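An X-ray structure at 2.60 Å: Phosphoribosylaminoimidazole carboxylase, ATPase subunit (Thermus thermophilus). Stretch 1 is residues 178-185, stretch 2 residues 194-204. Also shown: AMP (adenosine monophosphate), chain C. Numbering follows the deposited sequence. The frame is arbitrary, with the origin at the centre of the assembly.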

# COMPACT_ATOMS: atom_id res chain seq x y z
N ASP A 178 10.24 -12.91 -30.29
CA ASP A 178 8.83 -12.58 -30.50
C ASP A 178 8.54 -11.44 -29.53
O ASP A 178 7.86 -10.47 -29.86
CB ASP A 178 7.96 -13.79 -30.16
CG ASP A 178 8.19 -14.97 -31.10
OD1 ASP A 178 7.92 -16.12 -30.68
OD2 ASP A 178 8.64 -14.74 -32.25
N ARG A 179 9.08 -11.58 -28.32
CA ARG A 179 8.91 -10.58 -27.27
C ARG A 179 9.89 -10.86 -26.14
O ARG A 179 10.59 -11.88 -26.12
CB ARG A 179 7.49 -10.61 -26.72
CG ARG A 179 7.15 -11.90 -26.00
CD ARG A 179 5.74 -11.88 -25.45
NE ARG A 179 5.37 -13.19 -24.92
CZ ARG A 179 4.19 -13.48 -24.39
NH1 ARG A 179 3.94 -14.71 -23.93
NH2 ARG A 179 3.25 -12.55 -24.33
N GLU A 180 9.92 -9.93 -25.19
CA GLU A 180 10.76 -10.05 -24.02
C GLU A 180 9.82 -10.31 -22.85
O GLU A 180 8.74 -9.72 -22.78
CB GLU A 180 11.56 -8.76 -23.79
CG GLU A 180 12.82 -8.69 -24.63
CD GLU A 180 13.60 -7.40 -24.43
OE1 GLU A 180 13.25 -6.38 -25.08
OE2 GLU A 180 14.55 -7.39 -23.62
N VAL A 181 10.20 -11.22 -21.97
CA VAL A 181 9.38 -11.51 -20.81
C VAL A 181 10.28 -11.68 -19.60
O VAL A 181 11.49 -11.82 -19.74
CB VAL A 181 8.52 -12.80 -21.03
CG1 VAL A 181 7.59 -12.61 -22.21
CG2 VAL A 181 9.41 -14.02 -21.23
N SER A 182 9.69 -11.64 -18.41
CA SER A 182 10.48 -11.81 -17.20
C SER A 182 9.66 -12.57 -16.19
O SER A 182 8.43 -12.52 -16.21
CB SER A 182 10.90 -10.45 -16.63
OG SER A 182 9.79 -9.79 -16.06
N LEU A 183 10.35 -13.27 -15.30
CA LEU A 183 9.67 -14.04 -14.27
C LEU A 183 10.21 -13.64 -12.91
O LEU A 183 11.39 -13.83 -12.63
CB LEU A 183 9.88 -15.54 -14.49
CG LEU A 183 9.22 -16.42 -13.42
CD1 LEU A 183 8.17 -17.30 -14.08
CD2 LEU A 183 10.26 -17.27 -12.72
N LEU A 184 9.35 -13.06 -12.07
CA LEU A 184 9.78 -12.69 -10.74
C LEU A 184 9.56 -13.93 -9.87
O LEU A 184 8.48 -14.50 -9.85
CB LEU A 184 8.96 -11.52 -10.19
CG LEU A 184 9.09 -10.15 -10.87
CD1 LEU A 184 10.55 -9.86 -11.11
CD2 LEU A 184 8.33 -10.12 -12.19
N ALA A 185 10.61 -14.36 -9.17
CA ALA A 185 10.51 -15.52 -8.31
C ALA A 185 10.99 -15.16 -6.92
O ALA A 185 11.74 -14.19 -6.75
CB ALA A 185 11.35 -16.67 -8.87
N ALA A 194 8.04 -19.41 -4.44
CA ALA A 194 6.81 -18.91 -5.05
C ALA A 194 7.16 -18.26 -6.38
O ALA A 194 8.29 -17.80 -6.56
CB ALA A 194 6.15 -17.91 -4.14
N PHE A 195 6.21 -18.22 -7.31
CA PHE A 195 6.46 -17.64 -8.62
C PHE A 195 5.30 -16.77 -9.09
O PHE A 195 4.13 -17.12 -8.87
CB PHE A 195 6.71 -18.76 -9.64
CG PHE A 195 7.78 -19.73 -9.22
CD1 PHE A 195 9.10 -19.56 -9.63
CD2 PHE A 195 7.48 -20.76 -8.33
CE1 PHE A 195 10.10 -20.41 -9.16
CE2 PHE A 195 8.48 -21.61 -7.86
CZ PHE A 195 9.79 -21.43 -8.28
N TYR A 196 5.61 -15.65 -9.73
CA TYR A 196 4.60 -14.73 -10.24
C TYR A 196 4.32 -15.09 -11.69
O TYR A 196 5.13 -15.75 -12.33
CB TYR A 196 5.09 -13.27 -10.20
CG TYR A 196 5.07 -12.65 -8.83
CD1 TYR A 196 3.92 -12.02 -8.35
CD2 TYR A 196 6.18 -12.75 -7.99
CE1 TYR A 196 3.88 -11.51 -7.04
CE2 TYR A 196 6.15 -12.25 -6.69
CZ TYR A 196 5.00 -11.64 -6.22
OH TYR A 196 4.95 -11.23 -4.91
N PRO A 197 3.17 -14.67 -12.22
CA PRO A 197 2.90 -15.00 -13.62
C PRO A 197 4.02 -14.38 -14.46
O PRO A 197 4.65 -13.41 -14.03
CB PRO A 197 1.56 -14.31 -13.87
CG PRO A 197 0.90 -14.37 -12.53
CD PRO A 197 2.02 -14.01 -11.59
N LEU A 198 4.29 -14.94 -15.63
CA LEU A 198 5.31 -14.37 -16.49
C LEU A 198 4.79 -12.98 -16.80
O LEU A 198 3.61 -12.72 -16.65
CB LEU A 198 5.45 -15.18 -17.79
CG LEU A 198 6.35 -16.42 -17.77
CD1 LEU A 198 6.23 -17.14 -19.10
CD2 LEU A 198 7.80 -16.02 -17.52
N VAL A 199 5.68 -12.09 -17.23
CA VAL A 199 5.28 -10.73 -17.54
C VAL A 199 5.92 -10.34 -18.86
O VAL A 199 7.07 -10.68 -19.12
CB VAL A 199 5.75 -9.75 -16.43
CG1 VAL A 199 5.38 -8.31 -16.79
CG2 VAL A 199 5.13 -10.13 -15.10
N GLU A 200 5.16 -9.64 -19.71
CA GLU A 200 5.70 -9.20 -20.99
C GLU A 200 6.21 -7.78 -20.83
O GLU A 200 5.46 -6.88 -20.45
CB GLU A 200 4.63 -9.24 -22.07
CG GLU A 200 5.03 -8.48 -23.32
CD GLU A 200 4.05 -8.65 -24.46
OE1 GLU A 200 4.10 -7.82 -25.39
OE2 GLU A 200 3.25 -9.62 -24.41
N ASN A 201 7.49 -7.57 -21.12
CA ASN A 201 8.09 -6.25 -20.98
C ASN A 201 8.48 -5.66 -22.32
O ASN A 201 9.03 -6.34 -23.17
CB ASN A 201 9.32 -6.35 -20.07
CG ASN A 201 9.07 -7.22 -18.85
OD1 ASN A 201 9.78 -8.19 -18.61
ND2 ASN A 201 8.03 -6.88 -18.09
N ARG A 202 8.19 -4.38 -22.50
CA ARG A 202 8.53 -3.71 -23.75
C ARG A 202 9.48 -2.57 -23.46
O ARG A 202 9.18 -1.70 -22.65
CB ARG A 202 7.28 -3.16 -24.43
CG ARG A 202 6.29 -4.23 -24.80
CD ARG A 202 5.19 -3.64 -25.63
NE ARG A 202 4.22 -4.66 -25.99
CZ ARG A 202 3.06 -4.40 -26.58
NH1 ARG A 202 2.74 -3.15 -26.88
NH2 ARG A 202 2.24 -5.40 -26.88
N HIS A 203 10.61 -2.59 -24.14
CA HIS A 203 11.62 -1.57 -23.96
C HIS A 203 11.65 -0.66 -25.16
O HIS A 203 11.23 -1.04 -26.25
CB HIS A 203 12.99 -2.22 -23.79
CG HIS A 203 13.04 -3.23 -22.68
ND1 HIS A 203 13.17 -2.86 -21.35
CD2 HIS A 203 12.92 -4.58 -22.69
CE1 HIS A 203 13.12 -3.95 -20.60
NE2 HIS A 203 12.97 -5.00 -21.38
N TRP A 204 12.14 0.55 -24.95
CA TRP A 204 12.26 1.53 -26.01
C TRP A 204 13.31 2.53 -25.56
O TRP A 204 13.17 3.15 -24.49
CB TRP A 204 10.91 2.21 -26.24
CG TRP A 204 10.84 3.03 -27.51
CD1 TRP A 204 11.06 4.37 -27.65
CD2 TRP A 204 10.52 2.54 -28.82
NE1 TRP A 204 10.89 4.76 -28.96
CE2 TRP A 204 10.56 3.65 -29.70
CE3 TRP A 204 10.20 1.28 -29.34
CZ2 TRP A 204 10.29 3.54 -31.07
CZ3 TRP A 204 9.93 1.16 -30.70
CH2 TRP A 204 9.98 2.29 -31.55
P AMP C . 20.52 -4.49 -21.40
O1P AMP C . 19.66 -4.37 -20.19
O2P AMP C . 20.72 -6.05 -21.77
O3P AMP C . 21.96 -3.83 -21.09
O5' AMP C . 19.84 -3.71 -22.65
C5' AMP C . 18.58 -4.33 -22.94
C4' AMP C . 18.04 -3.80 -24.29
O4' AMP C . 18.91 -4.20 -25.40
C3' AMP C . 16.63 -4.35 -24.59
O3' AMP C . 15.80 -3.31 -25.13
C2' AMP C . 16.86 -5.50 -25.58
O2' AMP C . 15.80 -5.56 -26.55
C1' AMP C . 18.23 -5.21 -26.23
N9 AMP C . 19.05 -6.45 -26.30
C8 AMP C . 19.93 -6.91 -25.35
N7 AMP C . 20.47 -8.02 -25.74
C5 AMP C . 19.99 -8.36 -26.96
C6 AMP C . 20.21 -9.43 -27.87
N6 AMP C . 21.10 -10.44 -27.56
N1 AMP C . 19.53 -9.44 -29.04
C2 AMP C . 18.67 -8.47 -29.36
N3 AMP C . 18.44 -7.44 -28.53
C4 AMP C . 19.07 -7.35 -27.34
O HOH W 1 11.17 -4.67 -25.99
O HOH W 2 8.34 -7.61 -25.37

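Two neighbouring strands that run in opposite senses illustrate a general rule: the backbone sets the register, and the rotamers of many side chains then decide which partners their ends meet. Here the N-to-C directions of strands 179-185 and 199-204 differ by 130°, so the pairing is antiparallel but strongly skewed. Its regular centre is Ser182 opposite Val199, where two bonds close a ring: Ser182 N donates to Val199 O at 2.9 Å and Val199 N to Ser182 O at 3.0 Å. Beside it, Val181 and Glu200 form a non-hydrogen-bonded pair, their CA atoms 4.3 Å apart, and Val181 CA lies 3.0 Å from Val199 O in a CA-H...O contact. Towards the other end the register shifts by one around Pro197, whose ring nitrogen has no proton to donate. Pairing resumes as Tyr196 N donates to Leu184 O at 3.1 Å, and Ala185 then faces Phe195.

The charged side chains show how extension buys reach. Arg179 leaves the backbone with chi1 p and continues t, t, a straight arm that carries Arg179 NH2 to within 2.9 Å of Glu200 OE2 in a salt bridge. Glu200, itself extended with chi1 and chi2 both t, meets the guanidinium at its edge, where the N-H groups point. Glu200 OE1 accepts from Arg202 NE at 3.2 Å in a second salt bridge, so one carboxylate serves an arginine from each strand.

On the face carrying Glu180, Ser182, Val199 and Asn201, polar groups cluster. Ser182, chi1 p, places OG 3.0 Å from Asn201 OD1, and Asn201, chi1 m, brings its amide end nearer the opposing strand. Glu180 combines chi1 m with chi2 t, so OE1 lies 3.0 Å from His203 CD2, at the edge of the imidazole. Water 1 ties this pair together, donating to Glu180 OE1 at 2.8 Å and accepting from His203 N at 2.8 Å. The same Glu180 OE1 accepts from AMP O2' at 3.1 Å, so its conformation serves the ligand as well as the strand pairing.

The apolar contacts follow the same logic. Leu183 starts sideways, yet with chi1 t its end approaches the other stretch: Leu183 CD1 lies 3.7 Å from Leu198 CD2, while Leu183 CD2 lies 4.0 Å from Phe195 CD1, at the ring edge. Phe195 CD1 also meets Ala185 CB at 3.7 Å. Leu184, m in both torsions, packs CB against Tyr196 CD2 at 3.8 Å and extends CD2 to Val199 CG2 at 4.3 Å, bridging the register shift with hydrocarbon.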